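Local structure of DnaJ homolog subfamily C member 3 (Mus musculus, 3IEG) at residues A[20-23]-A[24-28]; A[79-83]-A[84-88]. The protein acts in the unfolded protein response as a co-chaperone that stimulates HSC70 ATPase activity, binds misfolded proteins through its TPR domain and restrains the kinase GCN2. All blocks are in the same frame, centred on the assembly; numbering follows the deposited sequence.

Contact 1 of 2, residues A[20-23]-A[24-28]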
ATOM      1  N   ALA A  20      -2.776  -0.936 -32.599  1.00 29.91           N
ATOM      2  CA  ALA A  20      -4.085  -0.314 -32.457  1.00 29.87           C
ATOM      3  C   ALA A  20      -4.857  -0.433 -33.759  1.00 30.12           C
ATOM      4  O   ALA A  20      -6.030  -0.800 -33.761  1.00 30.54           O
ATOM      5  CB  ALA A  20      -3.952   1.120 -32.034  1.00 29.51           C
ATOM      6  N   ASP A  21      -4.187  -0.168 -34.873  1.00 29.89           N
ATOM      7  CA  ASP A  21      -4.825  -0.322 -36.166  1.00 30.17           C
ATOM      8  C   ASP A  21      -5.219  -1.767 -36.453  1.00 29.55           C
ATOM      9  O   ASP A  21      -6.291  -2.012 -36.991  1.00 29.14           O
ATOM     10  CB  ASP A  21      -3.931   0.235 -37.270  1.00 30.64           C
ATOM     11  CG  ASP A  21      -3.669   1.716 -37.105  1.00 32.65           C
ATOM     12  OD1 ASP A  21      -4.448   2.405 -36.397  1.00 33.46           O
ATOM     13  OD2 ASP A  21      -2.671   2.194 -37.684  1.00 36.53           O
ATOM     14  N   ALA A  22      -4.357  -2.717 -36.088  1.00 29.47           N
ATOM     15  CA  ALA A  22      -4.695  -4.145 -36.185  1.00 29.24           C
ATOM     16  C   ALA A  22      -5.926  -4.445 -35.347  1.00 29.31           C
ATOM     17  O   ALA A  22      -6.873  -5.062 -35.836  1.00 29.03           O
ATOM     18  CB  ALA A  22      -3.534  -5.016 -35.768  1.00 29.06           C
ATOM     19  N   LEU A  23      -5.927  -3.962 -34.104  1.00 29.45           N
ATOM     20  CA  LEU A  23      -7.067  -4.141 -33.219  1.00 29.96           C
ATOM     21  C   LEU A  23      -8.363  -3.678 -33.863  1.00 30.66           C
ATOM     22  O   LEU A  23      -9.379  -4.369 -33.779  1.00 30.96           O
ATOM     23  CB  LEU A  23      -6.865  -3.408 -31.892  1.00 30.11           C
ATOM     24  CG  LEU A  23      -7.939  -3.586 -30.812  1.00 29.84           C
ATOM     25  CD1 LEU A  23      -8.047  -5.052 -30.440  1.00 31.23           C
ATOM     26  CD2 LEU A  23      -7.635  -2.760 -29.580  1.00 29.50           C
ATOM     27  N   SER A  24      -8.311  -2.520 -34.515  1.00 31.46           N
ATOM     28  CA  SER A  24      -9.478  -1.906 -35.136  1.00 32.46           C
ATOM     29  C   SER A  24     -10.080  -2.824 -36.209  1.00 32.91           C
ATOM     30  O   SER A  24     -11.300  -3.018 -36.262  1.00 32.79           O
ATOM     31  CB  SER A  24      -9.093  -0.553 -35.734  1.00 32.69           C
ATOM     32  OG  SER A  24     -10.090   0.430 -35.509  1.00 34.19           O
ATOM     33  N   GLN A  25      -9.209  -3.402 -37.034  1.00 33.22           N
ATOM     34  CA  GLN A  25      -9.610  -4.326 -38.091  1.00 33.94           C
ATOM     35  C   GLN A  25     -10.245  -5.606 -37.544  1.00 34.24           C
ATOM     36  O   GLN A  25     -11.259  -6.088 -38.066  1.00 34.38           O
ATOM     37  CB  GLN A  25      -8.401  -4.704 -38.943  1.00 34.13           C
ATOM     38  CG  GLN A  25      -7.837  -3.574 -39.804  1.00 35.13           C
ATOM     39  CD  GLN A  25      -8.853  -3.010 -40.782  1.00 36.04           C
ATOM     40  OE1 GLN A  25      -9.038  -1.796 -40.867  1.00 38.25           O
ATOM     41  NE2 GLN A  25      -9.520  -3.884 -41.513  1.00 35.19           N
ATOM     42  N   PHE A  26      -9.640  -6.155 -36.494  1.00 34.16           N
ATOM     43  CA  PHE A  26     -10.146  -7.369 -35.883  1.00 34.03           C
ATOM     44  C   PHE A  26     -11.472  -7.125 -35.145  1.00 34.28           C
ATOM     45  O   PHE A  26     -12.316  -8.021 -35.102  1.00 34.12           O
ATOM     46  CB  PHE A  26      -9.093  -8.015 -34.974  1.00 33.55           C
ATOM     47  CG  PHE A  26      -7.862  -8.509 -35.702  1.00 33.07           C
ATOM     48  CD1 PHE A  26      -6.618  -8.478 -35.081  1.00 32.47           C
ATOM     49  CD2 PHE A  26      -7.944  -9.006 -37.005  1.00 32.84           C
ATOM     50  CE1 PHE A  26      -5.473  -8.947 -35.747  1.00 33.17           C
ATOM     51  CE2 PHE A  26      -6.810  -9.469 -37.681  1.00 32.13           C
ATOM     52  CZ  PHE A  26      -5.571  -9.441 -37.049  1.00 32.52           C
ATOM     53  N   HIS A  27     -11.643  -5.926 -34.576  1.00 34.38           N
ATOM     54  CA  HIS A  27     -12.929  -5.494 -34.023  1.00 35.08           C
ATOM     55  C   HIS A  27     -14.018  -5.505 -35.104  1.00 35.69           C
ATOM     56  O   HIS A  27     -15.090  -6.072 -34.922  1.00 35.37           O
ATOM     57  CB  HIS A  27     -12.829  -4.082 -33.427  1.00 34.97           C
ATOM     58  CG  HIS A  27     -12.616  -4.056 -31.944  1.00 34.86           C
ATOM     59  ND1 HIS A  27     -11.597  -3.337 -31.350  1.00 35.04           N
ATOM     60  CD2 HIS A  27     -13.296  -4.646 -30.933  1.00 33.94           C
ATOM     61  CE1 HIS A  27     -11.655  -3.489 -30.039  1.00 33.96           C
ATOM     62  NE2 HIS A  27     -12.671  -4.286 -29.761  1.00 34.67           N
ATOM     63  N   ALA A  28     -13.707  -4.873 -36.230  1.00 36.90           N
ATOM     64  CA  ALA A  28     -14.594  -4.785 -37.380  1.00 37.93           C
ATOM     65  C   ALA A  28     -14.969  -6.162 -37.871  1.00 38.61           C
ATOM     66  O   ALA A  28     -16.125  -6.407 -38.202  1.00 39.05           O
ATOM     67  CB  ALA A  28     -13.925  -3.988 -38.501  1.00 37.76           C
TER
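Leu23 and His27 meet one turn apart on helix 19-32, in the first tetratricopeptide repeat (TPR) of an all-helical solenoid; the chain is the TPR fragment of a longer protein, whose J domain lies outside it. The branch carbon does the touching: Leu23 CG lies 3.7 Å from His27 ND1, the leucine chain slanting past the ND1-CE1 side of the imidazole. A chi1 of -176° puts Leu23 CG beside its own carbonyl carbon, opposite the backbone N, and so within reach of the imidazole.

The backbone amides of the same turn are satisfied in the regular i to i+4 pattern of an alpha helix. Ser24 N donates to Ala20 O at 3.0 Å and Gln25 N to Asp21 O at 3.2 Å, while His27 N reaches Leu23 O at 2.9 Å.

Leu23 also packs on Arg43 and Phe47 of helix 37-50, where His27 shares Arg43. Replacing Leu23 by an alanine is likely to leave the His27 ring without its apolar neighbour and to open a gap against Phe47. Phe26, turned to Arg42 of the same helix, donates its N to Ala22 O at 3.0 Å, and its CE1 stands 4.4 Å from Ala22 CB.

Contact 2 of 2, residues A[79-83]-A[84-88]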
ATOM      1  N   HIS A  79      -1.582 -19.904 -19.835  1.00 27.55           N
ATOM      2  CA  HIS A  79      -0.578 -18.962 -19.345  1.00 27.58           C
ATOM      3  C   HIS A  79      -1.181 -17.896 -18.422  1.00 27.08           C
ATOM      4  O   HIS A  79      -0.629 -17.617 -17.355  1.00 27.23           O
ATOM      5  CB  HIS A  79       0.177 -18.287 -20.500  1.00 27.71           C
ATOM      6  CG  HIS A  79       0.999 -19.228 -21.323  1.00 29.07           C
ATOM      7  ND1 HIS A  79       1.777 -20.220 -20.766  1.00 30.98           N
ATOM      8  CD2 HIS A  79       1.163 -19.329 -22.662  1.00 30.15           C
ATOM      9  CE1 HIS A  79       2.377 -20.898 -21.727  1.00 30.72           C
ATOM     10  NE2 HIS A  79       2.026 -20.374 -22.887  1.00 30.76           N
ATOM     11  N   LEU A  80      -2.304 -17.312 -18.833  1.00 26.25           N
ATOM     12  CA  LEU A  80      -2.900 -16.214 -18.084  1.00 25.65           C
ATOM     13  C   LEU A  80      -3.443 -16.723 -16.769  1.00 25.44           C
ATOM     14  O   LEU A  80      -3.244 -16.082 -15.749  1.00 25.66           O
ATOM     15  CB  LEU A  80      -3.991 -15.467 -18.888  1.00 25.57           C
ATOM     16  CG  LEU A  80      -3.605 -14.838 -20.239  1.00 24.40           C
ATOM     17  CD1 LEU A  80      -4.800 -14.186 -20.944  1.00 23.26           C
ATOM     18  CD2 LEU A  80      -2.484 -13.847 -20.059  1.00 23.21           C
ATOM     19  N   LEU A  81      -4.109 -17.879 -16.797  1.00 25.16           N
ATOM     20  CA  LEU A  81      -4.619 -18.522 -15.572  1.00 25.24           C
ATOM     21  C   LEU A  81      -3.517 -18.818 -14.557  1.00 25.29           C
ATOM     22  O   LEU A  81      -3.665 -18.516 -13.377  1.00 25.58           O
ATOM     23  CB  LEU A  81      -5.393 -19.812 -15.894  1.00 25.01           C
ATOM     24  CG  LEU A  81      -6.673 -19.669 -16.726  1.00 24.92           C
ATOM     25  CD1 LEU A  81      -7.107 -20.996 -17.363  1.00 23.44           C
ATOM     26  CD2 LEU A  81      -7.795 -19.047 -15.912  1.00 24.12           C
ATOM     27  N   LEU A  82      -2.412 -19.400 -15.006  1.00 25.28           N
ATOM     28  CA  LEU A  82      -1.285 -19.630 -14.109  1.00 25.48           C
ATOM     29  C   LEU A  82      -0.816 -18.330 -13.448  1.00 25.85           C
ATOM     30  O   LEU A  82      -0.545 -18.305 -12.255  1.00 25.53           O
ATOM     31  CB  LEU A  82      -0.134 -20.306 -14.852  1.00 25.38           C
ATOM     32  CG  LEU A  82       1.174 -20.583 -14.110  1.00 25.17           C
ATOM     33  CD1 LEU A  82       0.964 -21.375 -12.827  1.00 25.01           C
ATOM     34  CD2 LEU A  82       2.104 -21.327 -15.034  1.00 25.37           C
ATOM     35  N   LYS A  83      -0.728 -17.251 -14.227  1.00 26.46           N
ATOM     36  CA  LYS A  83      -0.330 -15.949 -13.690  1.00 27.01           C
ATOM     37  C   LYS A  83      -1.353 -15.413 -12.679  1.00 26.50           C
ATOM     38  O   LYS A  83      -1.003 -14.733 -11.721  1.00 26.31           O
ATOM     39  CB  LYS A  83      -0.128 -14.939 -14.814  1.00 27.55           C
ATOM     40  CG  LYS A  83       1.197 -15.059 -15.574  1.00 29.73           C
ATOM     41  CD  LYS A  83       1.462 -13.756 -16.306  1.00 32.51           C
ATOM     42  CE  LYS A  83       2.683 -13.827 -17.172  1.00 35.74           C
ATOM     43  NZ  LYS A  83       2.869 -12.494 -17.838  1.00 39.51           N
ATOM     44  N   GLN A  84      -2.618 -15.735 -12.899  1.00 26.31           N
ATOM     45  CA  GLN A  84      -3.676 -15.325 -11.994  1.00 26.49           C
ATOM     46  C   GLN A  84      -3.730 -16.206 -10.735  1.00 26.97           C
ATOM     47  O   GLN A  84      -4.466 -15.916  -9.801  1.00 27.54           O
ATOM     48  CB  GLN A  84      -5.017 -15.333 -12.729  1.00 26.11           C
ATOM     49  CG  GLN A  84      -5.166 -14.245 -13.787  1.00 25.82           C
ATOM     50  CD  GLN A  84      -6.524 -14.279 -14.478  1.00 26.29           C
ATOM     51  OE1 GLN A  84      -7.310 -15.199 -14.277  1.00 26.34           O
ATOM     52  NE2 GLN A  84      -6.800 -13.274 -15.306  1.00 26.36           N
ATOM     53  N   GLY A  85      -2.944 -17.278 -10.710  1.00 27.64           N
ATOM     54  CA  GLY A  85      -2.942 -18.230  -9.597  1.00 27.71           C
ATOM     55  C   GLY A  85      -4.161 -19.142  -9.574  1.00 28.24           C
ATOM     56  O   GLY A  85      -4.455 -19.771  -8.551  1.00 27.66           O
ATOM     57  N   LYS A  86      -4.885 -19.198 -10.692  1.00 28.61           N
ATOM     58  CA  LYS A  86      -5.965 -20.167 -10.858  1.00 29.31           C
ATOM     59  C   LYS A  86      -5.342 -21.498 -11.265  1.00 29.93           C
ATOM     60  O   LYS A  86      -5.392 -21.888 -12.422  1.00 29.98           O
ATOM     61  CB  LYS A  86      -6.992 -19.673 -11.885  1.00 29.06           C
ATOM     62  CG  LYS A  86      -7.836 -18.479 -11.403  1.00 28.43           C
ATOM     63  CD  LYS A  86      -8.651 -17.871 -12.533  1.00 29.50           C
ATOM     64  CE  LYS A  86      -9.843 -17.050 -12.055  1.00 28.43           C
ATOM     65  NZ  LYS A  86      -9.359 -15.901 -11.286  1.00 29.65           N
ATOM     66  N   LEU A  87      -4.743 -22.181 -10.296  1.00 30.86           N
ATOM     67  CA  LEU A  87      -3.892 -23.333 -10.576  1.00 32.29           C
ATOM     68  C   LEU A  87      -4.634 -24.539 -11.127  1.00 33.20           C
ATOM     69  O   LEU A  87      -4.172 -25.175 -12.065  1.00 33.62           O
ATOM     70  CB  LEU A  87      -3.063 -23.721  -9.350  1.00 32.06           C
ATOM     71  CG  LEU A  87      -2.158 -22.621  -8.784  1.00 31.96           C
ATOM     72  CD1 LEU A  87      -1.426 -23.153  -7.589  1.00 31.84           C
ATOM     73  CD2 LEU A  87      -1.173 -22.058  -9.809  1.00 30.06           C
ATOM     74  N   ASP A  88      -5.791 -24.843 -10.563  1.00 34.25           N
ATOM     75  CA  ASP A  88      -6.590 -25.955 -11.056  1.00 35.13           C
ATOM     76  C   ASP A  88      -7.039 -25.768 -12.500  1.00 35.03           C
ATOM     77  O   ASP A  88      -6.959 -26.703 -13.303  1.00 35.43           O
ATOM     78  CB  ASP A  88      -7.785 -26.199 -10.133  1.00 35.71           C
ATOM     79  CG  ASP A  88      -7.360 -26.721  -8.767  1.00 38.01           C
ATOM     80  OD1 ASP A  88      -6.175 -27.091  -8.609  1.00 39.40           O
ATOM     81  OD2 ASP A  88      -8.205 -26.760  -7.850  1.00 41.28           O
TER
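The carboxamide of Gln84 lies over the last turn of helix 71-84, with both of its near neighbours on one side of its plane: Leu80 O sits 4.0 Å from CD, and Leu81 CD2 is 4.2 Å from OE1. The extended chain places it there, for CG folds back beside the backbone N (chi1 -69°) and passes 3.3 Å from Leu80 O. A second flat group, the Leu82 carbonyl, is approached from above: Gly85 N donates to Leu82 O at 3.0 Å, but from 70° out of the carbonyl plane rather than along a lone pair.

The turn is a worked case of the Schellman motif, which ends a helix with a residue of positive phi. Here that residue is Gly85 (phi 75°). One residue on, Lys86 N closes back on Leu81 O at 3.0 Å, while Gln84 N still makes a helical bond to Leu80 O. Lys86 then serves as N-cap of helix 87-98 and as the centre of an inverse gamma turn.

Apolar contacts bridge the bend on two sides. The methylene CD of Lys86 rests 3.7 Å from Leu81 CD2, and the methyls Leu82 CD1 and Leu87 CD2 meet at 3.8 Å.

The turn thus joins the two helices of TPR 3. Leu81 packs along helix 87-98 at Ala90 and Asp93, Leu80 and Gln84 face Leu60 and Leu57 of helix 53-66, and Leu82 and Leu87 turn to helix 104-132 at Gln113 and Met120.

How the contacts relate
Contact 1 and contact 2 illustrate two ways a TPR solenoid uses local geometry: one lies wholly within a helix, the other ends one helix and starts the next. They belong to different repeats, TPR 1 and TPR 3, with centres about 27 Å apart and no direct touch. Contact 1 lies close to the N-terminus, with its centre about 37 Å from the centre of the chain, against about 24 Å for contact 2. Only two of its touching residues are buried; contact 2 has four, all leucines. The first relies on uniform helical amide bonds and a leucine-histidine pair, whereas the second combines irregular capping bonds with leucines that pack against several neighbouring helices.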